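Local structure of lipoprotein (Colwellia psychrerythraea, 3O0Y) at residues T159-K162 against E163-Y167; Q240-I243 against T244-I247; D576-L580 against A581-D585. The protein is of unknown function but belongs to the DUF885 family of the peptidase MA clan, consistent with a metallopeptidase-like fold in a putative lipoprotein. All coordinates share one frame; numbering follows the deposited sequence.

Contact 1 of 3, residues T159-K162 against E163-Y167; sequences TTEK and EALDY
E163 OE1 is gripped twice by T159, whose OG1 donates to it at 2.6 Å and whose backbone N also bonds to it at 2.8 Å. The two donors approach differently. The amide meets the anti lone pair of OE1, away from OE2, whereas OG1 comes from above the carboxylate plane, 43° out of it. With CG beside its own backbone N (chi1 -70°) and the chain extended beyond, E163 runs back past the start of helix 161-172 to reach this residue.

T160, at the N-cap, accepts from E163 N through its OG1 at 3.1 Å, over a nearly straight 166° bond. Because the carboxylate takes the N-H of T159 rather than that of T160, the exchange resembles a capping box without being a classical one. The first helical turn then closes through A164 N to T160 O at 3.0 Å. One turn on, the K162 chain is bent about its CB-CG bond, which brings NZ to 3.9 Å from D166 OD1, a long salt bridge.

Were E163 an alanine, T159 N and OG1 would probably lose their shared acceptor, and the residue before the cap would be able to move more freely. An acidic group here should also interact favourably with the positive end of the helix dipole.

Contact 2 of 3, residues Q240-I243 against T244-I247; sequences QSLI and TQVI
Four successive i to i+4 backbone bonds define this piece of regular α-helix within the long helix 236-268, with helical phi and psi values throughout. Their N-H···O angles run from 152° at V246 N to 168° at I247 N; that last bond, to I243 O, measures 2.9 Å and lies nearly along the C=O axis. The donors at T244 and Q245 are instead tilted from the planes of the carbonyls they meet.

Side chains one turn apart add to this frame. On one flank the Q245 amide folds back over the preceding turn, where NE2 makes two weak bonds to S241, one to its OG at 3.3 Å and one to its O at 3.4 Å. The second shares its acceptor, since Q245 N already bonds to the same S241 O at 3.1 Å. A chi1 of 174° turns the S241 hydroxyl away from its own N and to the side of its carbonyl carbon, within reach of the amide nitrogen. Both weak bonds are bent, so the amide is steered more than locked.

On a different flank the two isoleucines meet through their branches. L242 and V246 contribute much of the packing against neighbouring helices: L242 touches L165 and I168 of helix 161-172 and F224 of helix 219-228, and V246 touches I168 and F224. I243 also touches F224. This stretch thus packs against helices 161-172 and 219-228, while S241 and T244 remain exposed. I247 closes the apolar side of the turn, its CD1 standing 4.0 Å from CG2 of I243.

Contact 3 of 3, residues D576-L580 against A581-D585; sequences DKFDL and AEFHD
F578 and F583 cross obliquely at the start of helix 580-588, the end of one ring reaching the other residue's stem: F578 CZ lies 3.9 Å from F583 CB. With chi1 at 180°, the F578 ring points away from its own N and swings forward over the first turn. W605 of helix 595-608 touches both phenylalanines, so the pair joins the helix start to the C-terminal helix. L580 continues the apolar surface beside F578, with CD1 4.1 Å from F583 CD2.

The L580 side chain also lies against the imidazole of H584, its CG 3.5 Å from H584 CE1. The carbonyl oxygen of L580 lies 3.4 Å above one face of that ring, displaced toward the rim, while accepting from H584 N at 2.9 Å. The ring's rotation is fixed from outside: ND1 bonds to V377 O, NE2 bonds to the OH of Y476, and F378 stacks on it.

The carboxylates serve the N-H groups at the helix start. D579 OD2 accepts from E582 N at 3.0 Å, on the anti side and 19° out of the carboxylate plane. E582 reaches the loop only indirectly, through a water that donates to E582 OE1 at 2.9 Å and to K577 O, and weakly accepts from D579 N. E582 OE1 has stronger partners beyond, in a salt bridge to K609 and a hydrogen bond from W605 NE1, and these probably offset the nearness of the D579 carboxylate.

The apolar pair joining the residue before the cap to the fourth helical residue is a hydrophobic staple, here combined with an aspartate N-cap.

Contacts 1 and 2 belong to one packed region. Their centres lie 12 Å apart, and helix 161-172 meets helix 236-268 through L165 CD2 and L242 CD2 at 3.9 Å, A164 CB and L242 CD1 at 4.0 Å, and Y167 CD2 and V246 CG2 at 4.1 Å. F224 touches residues of both, tying helix 219-228 to the pair. Contact 3 stands apart: its centre is 49 Å from that of contact 1 and 57 Å from that of contact 2, with nearest atoms about 35 Å and about 44 Å away. Contacts 1 and 3 both begin a helix with a side-chain cap, whereas contact 2 is helix interior.

Contact 1 of 3, residues T159-K162 against E163-Y167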
loop_
_atom_site.group_PDB
_atom_site.type_symbol
_atom_site.label_atom_id
_atom_site.label_comp_id
_atom_site.label_asym_id
_atom_site.label_seq_id
_atom_site.Cartn_x
_atom_site.Cartn_y
_atom_site.Cartn_z
ATOM N N THR A 159 9.517 -5.511 -24.410
ATOM C CA THR A 159 10.302 -6.635 -24.878
ATOM C C THR A 159 10.163 -6.875 -26.384
ATOM O O THR A 159 10.768 -7.810 -26.862
ATOM C CB THR A 159 9.913 -7.945 -24.160
ATOM O OG1 THR A 159 8.600 -8.352 -24.551
ATOM C CG2 THR A 159 9.957 -7.779 -22.599
ATOM N N THR A 160 9.338 -6.073 -27.090
ATOM C CA THR A 160 9.000 -6.255 -28.499
ATOM C C THR A 160 8.697 -4.873 -29.052
ATOM O O THR A 160 8.482 -3.915 -28.277
ATOM C CB THR A 160 7.717 -7.132 -28.724
ATOM O OG1 THR A 160 6.560 -6.424 -28.239
ATOM C CG2 THR A 160 7.826 -8.477 -28.057
ATOM N N GLU A 161 8.697 -4.731 -30.365
ATOM C CA GLU A 161 8.404 -3.452 -30.995
ATOM C C GLU A 161 7.000 -3.005 -30.609
ATOM O O GLU A 161 6.748 -1.794 -30.385
ATOM C CB GLU A 161 8.491 -3.599 -32.518
ATOM C CG GLU A 161 8.208 -2.301 -33.264
ATOM C CD GLU A 161 8.497 -2.373 -34.796
ATOM O OE1 GLU A 161 8.863 -3.449 -35.326
ATOM O OE2 GLU A 161 8.394 -1.317 -35.426
ATOM N N LYS A 162 6.062 -3.966 -30.583
ATOM C CA LYS A 162 4.642 -3.626 -30.259
ATOM C C LYS A 162 4.535 -3.063 -28.836
ATOM O O LYS A 162 3.846 -2.054 -28.615
ATOM C CB LYS A 162 3.704 -4.841 -30.468
ATOM C CG LYS A 162 2.326 -4.684 -29.946
ATOM C CD LYS A 162 1.516 -3.655 -30.715
ATOM C CE LYS A 162 0.084 -3.586 -30.114
ATOM N NZ LYS A 162 -0.730 -2.618 -30.876
ATOM N N GLU A 163 5.239 -3.674 -27.893
ATOM C CA GLU A 163 5.266 -3.157 -26.507
ATOM C C GLU A 163 5.944 -1.791 -26.415
ATOM O O GLU A 163 5.488 -0.931 -25.697
ATOM C CB GLU A 163 5.921 -4.153 -25.592
ATOM C CG GLU A 163 5.056 -5.418 -25.372
ATOM C CD GLU A 163 5.725 -6.536 -24.576
ATOM O OE1 GLU A 163 6.906 -6.458 -24.137
ATOM O OE2 GLU A 163 5.012 -7.525 -24.327
ATOM N N ALA A 164 6.990 -1.539 -27.199
ATOM C CA ALA A 164 7.579 -0.197 -27.208
ATOM C C ALA A 164 6.578 0.825 -27.683
ATOM O O ALA A 164 6.507 1.937 -27.176
ATOM C CB ALA A 164 8.799 -0.169 -28.129
ATOM N N LEU A 165 5.828 0.464 -28.690
ATOM C CA LEU A 165 4.855 1.375 -29.264
ATOM C C LEU A 165 3.696 1.604 -28.268
ATOM O O LEU A 165 3.179 2.717 -28.155
ATOM C CB LEU A 165 4.347 0.861 -30.598
ATOM C CG LEU A 165 5.353 0.945 -31.785
ATOM C CD1 LEU A 165 4.833 0.187 -33.009
ATOM C CD2 LEU A 165 5.687 2.407 -32.150
ATOM N N ASP A 166 3.312 0.595 -27.509
ATOM C CA ASP A 166 2.326 0.848 -26.419
ATOM C C ASP A 166 2.750 1.911 -25.370
ATOM O O ASP A 166 1.924 2.726 -24.858
ATOM C CB ASP A 166 2.009 -0.422 -25.659
ATOM C CG ASP A 166 1.258 -1.482 -26.484
ATOM O OD1 ASP A 166 0.686 -1.164 -27.529
ATOM O OD2 ASP A 166 1.300 -2.680 -26.077
ATOM N N TYR A 167 4.049 1.929 -25.077
ATOM C CA TYR A 167 4.641 2.914 -24.150
ATOM C C TYR A 167 4.556 4.314 -24.744
ATOM O O TYR A 167 4.133 5.257 -24.075
ATOM C CB TYR A 167 6.089 2.468 -23.876
ATOM C CG TYR A 167 6.895 3.164 -22.837
ATOM C CD1 TYR A 167 6.792 2.806 -21.506
ATOM C CD2 TYR A 167 7.766 4.209 -23.175
ATOM C CE1 TYR A 167 7.664 3.378 -20.522
ATOM C CE2 TYR A 167 8.640 4.756 -22.216
ATOM C CZ TYR A 167 8.534 4.383 -20.899
ATOM O OH TYR A 167 9.351 4.941 -19.944
HETATM O O HOH W 1 0.292 0.518 -29.709
#

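Contact 2 of 3, residues Q240-I243 against T244-I247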
loop_
_atom_site.group_PDB
_atom_site.type_symbol
_atom_site.label_atom_id
_atom_site.label_comp_id
_atom_site.label_asym_id
_atom_site.label_seq_id
_atom_site.Cartn_x
_atom_site.Cartn_y
_atom_site.Cartn_z
ATOM N N GLN A 240 17.083 3.163 -31.931
ATOM C CA GLN A 240 17.318 4.621 -31.868
ATOM C C GLN A 240 16.089 5.381 -32.269
ATOM O O GLN A 240 15.776 6.408 -31.666
ATOM C CB GLN A 240 18.527 5.074 -32.749
ATOM C CG GLN A 240 19.912 4.531 -32.323
ATOM C CD GLN A 240 21.093 4.825 -33.354
ATOM O OE1 GLN A 240 20.873 5.136 -34.554
ATOM N NE2 GLN A 240 22.345 4.709 -32.867
ATOM N N SER A 241 15.417 4.943 -33.320
ATOM C CA SER A 241 14.205 5.632 -33.759
ATOM C C SER A 241 13.118 5.617 -32.679
ATOM O O SER A 241 12.416 6.611 -32.461
ATOM C CB SER A 241 13.612 4.955 -34.990
ATOM O OG SER A 241 12.345 5.539 -35.331
ATOM N N LEU A 242 12.972 4.482 -32.025
ATOM C CA LEU A 242 11.961 4.431 -30.920
ATOM C C LEU A 242 12.341 5.360 -29.728
ATOM O O LEU A 242 11.488 6.064 -29.195
ATOM C CB LEU A 242 11.755 2.990 -30.493
ATOM C CG LEU A 242 11.050 2.065 -31.494
ATOM C CD1 LEU A 242 11.327 0.581 -31.197
ATOM C CD2 LEU A 242 9.583 2.300 -31.517
ATOM N N ILE A 243 13.617 5.419 -29.371
ATOM C CA ILE A 243 14.082 6.297 -28.305
ATOM C C ILE A 243 13.786 7.749 -28.666
ATOM O O ILE A 243 13.290 8.523 -27.836
ATOM C CB ILE A 243 15.588 6.060 -28.038
ATOM C CG1 ILE A 243 15.803 4.680 -27.438
ATOM C CG2 ILE A 243 16.178 7.126 -27.133
ATOM C CD1 ILE A 243 17.217 4.247 -27.516
ATOM N N THR A 244 14.031 8.137 -29.916
ATOM C CA THR A 244 13.676 9.473 -30.375
ATOM C C THR A 244 12.203 9.785 -30.242
ATOM O O THR A 244 11.822 10.919 -29.874
ATOM C CB THR A 244 14.140 9.694 -31.849
ATOM O OG1 THR A 244 15.545 9.447 -31.880
ATOM C CG2 THR A 244 13.795 11.127 -32.330
ATOM N N GLN A 245 11.377 8.798 -30.565
ATOM C CA GLN A 245 9.930 8.921 -30.428
ATOM C C GLN A 245 9.500 9.108 -28.961
ATOM O O GLN A 245 8.631 9.944 -28.657
ATOM C CB GLN A 245 9.232 7.714 -31.030
ATOM C CG GLN A 245 9.239 7.713 -32.550
ATOM C CD GLN A 245 8.597 6.461 -33.090
ATOM O OE1 GLN A 245 7.394 6.240 -32.901
ATOM N NE2 GLN A 245 9.385 5.646 -33.796
ATOM N N VAL A 246 10.170 8.427 -28.065
ATOM C CA VAL A 246 9.918 8.553 -26.636
ATOM C C VAL A 246 10.317 9.923 -26.170
ATOM O O VAL A 246 9.527 10.583 -25.529
ATOM C CB VAL A 246 10.625 7.470 -25.787
ATOM C CG1 VAL A 246 10.532 7.835 -24.245
ATOM C CG2 VAL A 246 9.944 6.080 -26.079
ATOM N N ILE A 247 11.498 10.386 -26.581
ATOM C CA ILE A 247 11.944 11.734 -26.233
ATOM C C ILE A 247 10.981 12.785 -26.723
ATOM O O ILE A 247 10.726 13.755 -26.007
ATOM C CB ILE A 247 13.367 12.045 -26.802
ATOM C CG1 ILE A 247 14.394 11.138 -26.119
ATOM C CG2 ILE A 247 13.655 13.570 -26.648
ATOM C CD1 ILE A 247 15.793 11.064 -26.840
#

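Contact 3 of 3, residues D576-L580 against A581-D585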
loop_
_atom_site.group_PDB
_atom_site.type_symbol
_atom_site.label_atom_id
_atom_site.label_comp_id
_atom_site.label_asym_id
_atom_site.label_seq_id
_atom_site.Cartn_x
_atom_site.Cartn_y
_atom_site.Cartn_z
ATOM N N ASP A 576 -5.495 -27.651 24.226
ATOM C CA ASP A 576 -4.316 -28.346 23.710
ATOM C C ASP A 576 -4.527 -28.943 22.318
ATOM O O ASP A 576 -3.585 -29.448 21.725
ATOM C CB ASP A 576 -3.836 -29.415 24.709
ATOM C CG ASP A 576 -4.775 -30.622 24.801
ATOM O OD1 ASP A 576 -4.422 -31.554 25.594
ATOM O OD2 ASP A 576 -5.871 -30.657 24.142
ATOM N N LYS A 577 -5.741 -28.809 21.769
ATOM C CA LYS A 577 -6.024 -29.165 20.373
ATOM C C LYS A 577 -5.759 -27.964 19.434
ATOM O O LYS A 577 -5.939 -28.081 18.212
ATOM C CB LYS A 577 -7.481 -29.617 20.201
ATOM C CG LYS A 577 -7.812 -30.814 21.116
ATOM C CD LYS A 577 -7.774 -32.106 20.342
ATOM C CE LYS A 577 -9.220 -32.460 19.843
ATOM N NZ LYS A 577 -9.321 -33.690 18.966
ATOM N N PHE A 578 -5.371 -26.827 19.997
ATOM C CA PHE A 578 -5.004 -25.695 19.118
ATOM C C PHE A 578 -3.800 -26.045 18.258
ATOM O O PHE A 578 -2.785 -26.487 18.764
ATOM C CB PHE A 578 -4.832 -24.386 19.893
ATOM C CG PHE A 578 -4.456 -23.215 19.017
ATOM C CD1 PHE A 578 -5.422 -22.440 18.353
ATOM C CD2 PHE A 578 -3.126 -22.879 18.876
ATOM C CE1 PHE A 578 -5.031 -21.381 17.504
ATOM C CE2 PHE A 578 -2.745 -21.862 18.044
ATOM C CZ PHE A 578 -3.729 -21.103 17.366
ATOM N N ASP A 579 -3.879 -25.750 16.952
ATOM C CA ASP A 579 -2.754 -25.927 16.048
ATOM C C ASP A 579 -2.537 -24.654 15.245
ATOM O O ASP A 579 -3.426 -24.206 14.471
ATOM C CB ASP A 579 -3.029 -27.059 15.094
ATOM C CG ASP A 579 -1.823 -27.364 14.284
ATOM O OD1 ASP A 579 -0.862 -27.906 14.868
ATOM O OD2 ASP A 579 -1.758 -26.929 13.128
ATOM N N LEU A 580 -1.428 -23.987 15.497
ATOM C CA LEU A 580 -1.195 -22.707 14.856
ATOM C C LEU A 580 -1.146 -22.843 13.342
ATOM O O LEU A 580 -1.520 -21.965 12.630
ATOM C CB LEU A 580 0.103 -22.101 15.419
ATOM C CG LEU A 580 0.426 -20.685 14.974
ATOM C CD1 LEU A 580 -0.552 -19.668 15.493
ATOM C CD2 LEU A 580 1.929 -20.380 15.417
ATOM N N ALA A 581 -0.631 -23.964 12.812
ATOM C CA ALA A 581 -0.617 -24.165 11.367
ATOM C C ALA A 581 -2.004 -24.103 10.756
ATOM O O ALA A 581 -2.193 -23.511 9.658
ATOM C CB ALA A 581 0.077 -25.495 10.990
ATOM N N GLU A 582 -2.972 -24.741 11.416
ATOM C CA GLU A 582 -4.385 -24.665 10.949
ATOM C C GLU A 582 -4.934 -23.315 11.038
ATOM O O GLU A 582 -5.634 -22.913 10.147
ATOM C CB GLU A 582 -5.277 -25.582 11.749
ATOM C CG GLU A 582 -4.941 -27.065 11.530
ATOM C CD GLU A 582 -5.881 -27.997 12.288
ATOM O OE1 GLU A 582 -6.831 -27.535 12.972
ATOM O OE2 GLU A 582 -5.667 -29.223 12.150
ATOM N N PHE A 583 -4.615 -22.569 12.095
ATOM C CA PHE A 583 -5.075 -21.196 12.226
ATOM C C PHE A 583 -4.548 -20.352 11.080
ATOM O O PHE A 583 -5.268 -19.570 10.515
ATOM C CB PHE A 583 -4.609 -20.607 13.570
ATOM C CG PHE A 583 -4.926 -19.156 13.758
ATOM C CD1 PHE A 583 -6.224 -18.804 14.081
ATOM C CD2 PHE A 583 -3.971 -18.159 13.713
ATOM C CE1 PHE A 583 -6.611 -17.452 14.201
ATOM C CE2 PHE A 583 -4.330 -16.816 13.853
ATOM C CZ PHE A 583 -5.675 -16.468 14.144
ATOM N N HIS A 584 -3.273 -20.498 10.772
ATOM C CA HIS A 584 -2.703 -19.776 9.637
ATOM C C HIS A 584 -3.374 -20.125 8.303
ATOM O O HIS A 584 -3.525 -19.269 7.458
ATOM C CB HIS A 584 -1.176 -19.971 9.576
ATOM C CG HIS A 584 -0.428 -19.243 10.665
ATOM N ND1 HIS A 584 0.783 -19.650 11.158
ATOM C CD2 HIS A 584 -0.824 -18.208 11.453
ATOM C CE1 HIS A 584 1.158 -18.821 12.123
ATOM N NE2 HIS A 584 0.190 -17.946 12.334
ATOM N N ASP A 585 -3.759 -21.355 8.108
ATOM C CA ASP A 585 -4.419 -21.743 6.879
ATOM C C ASP A 585 -5.798 -21.063 6.806
ATOM O O ASP A 585 -6.177 -20.541 5.743
ATOM C CB ASP A 585 -4.601 -23.216 6.779
ATOM C CG ASP A 585 -3.304 -23.988 6.484
ATOM O OD1 ASP A 585 -2.267 -23.430 6.038
ATOM O OD2 ASP A 585 -3.406 -25.229 6.610
HETATM O O HOH W 2 -6.251 -26.659 15.659
HETATM O O HOH W 3 1.057 -26.191 14.319
#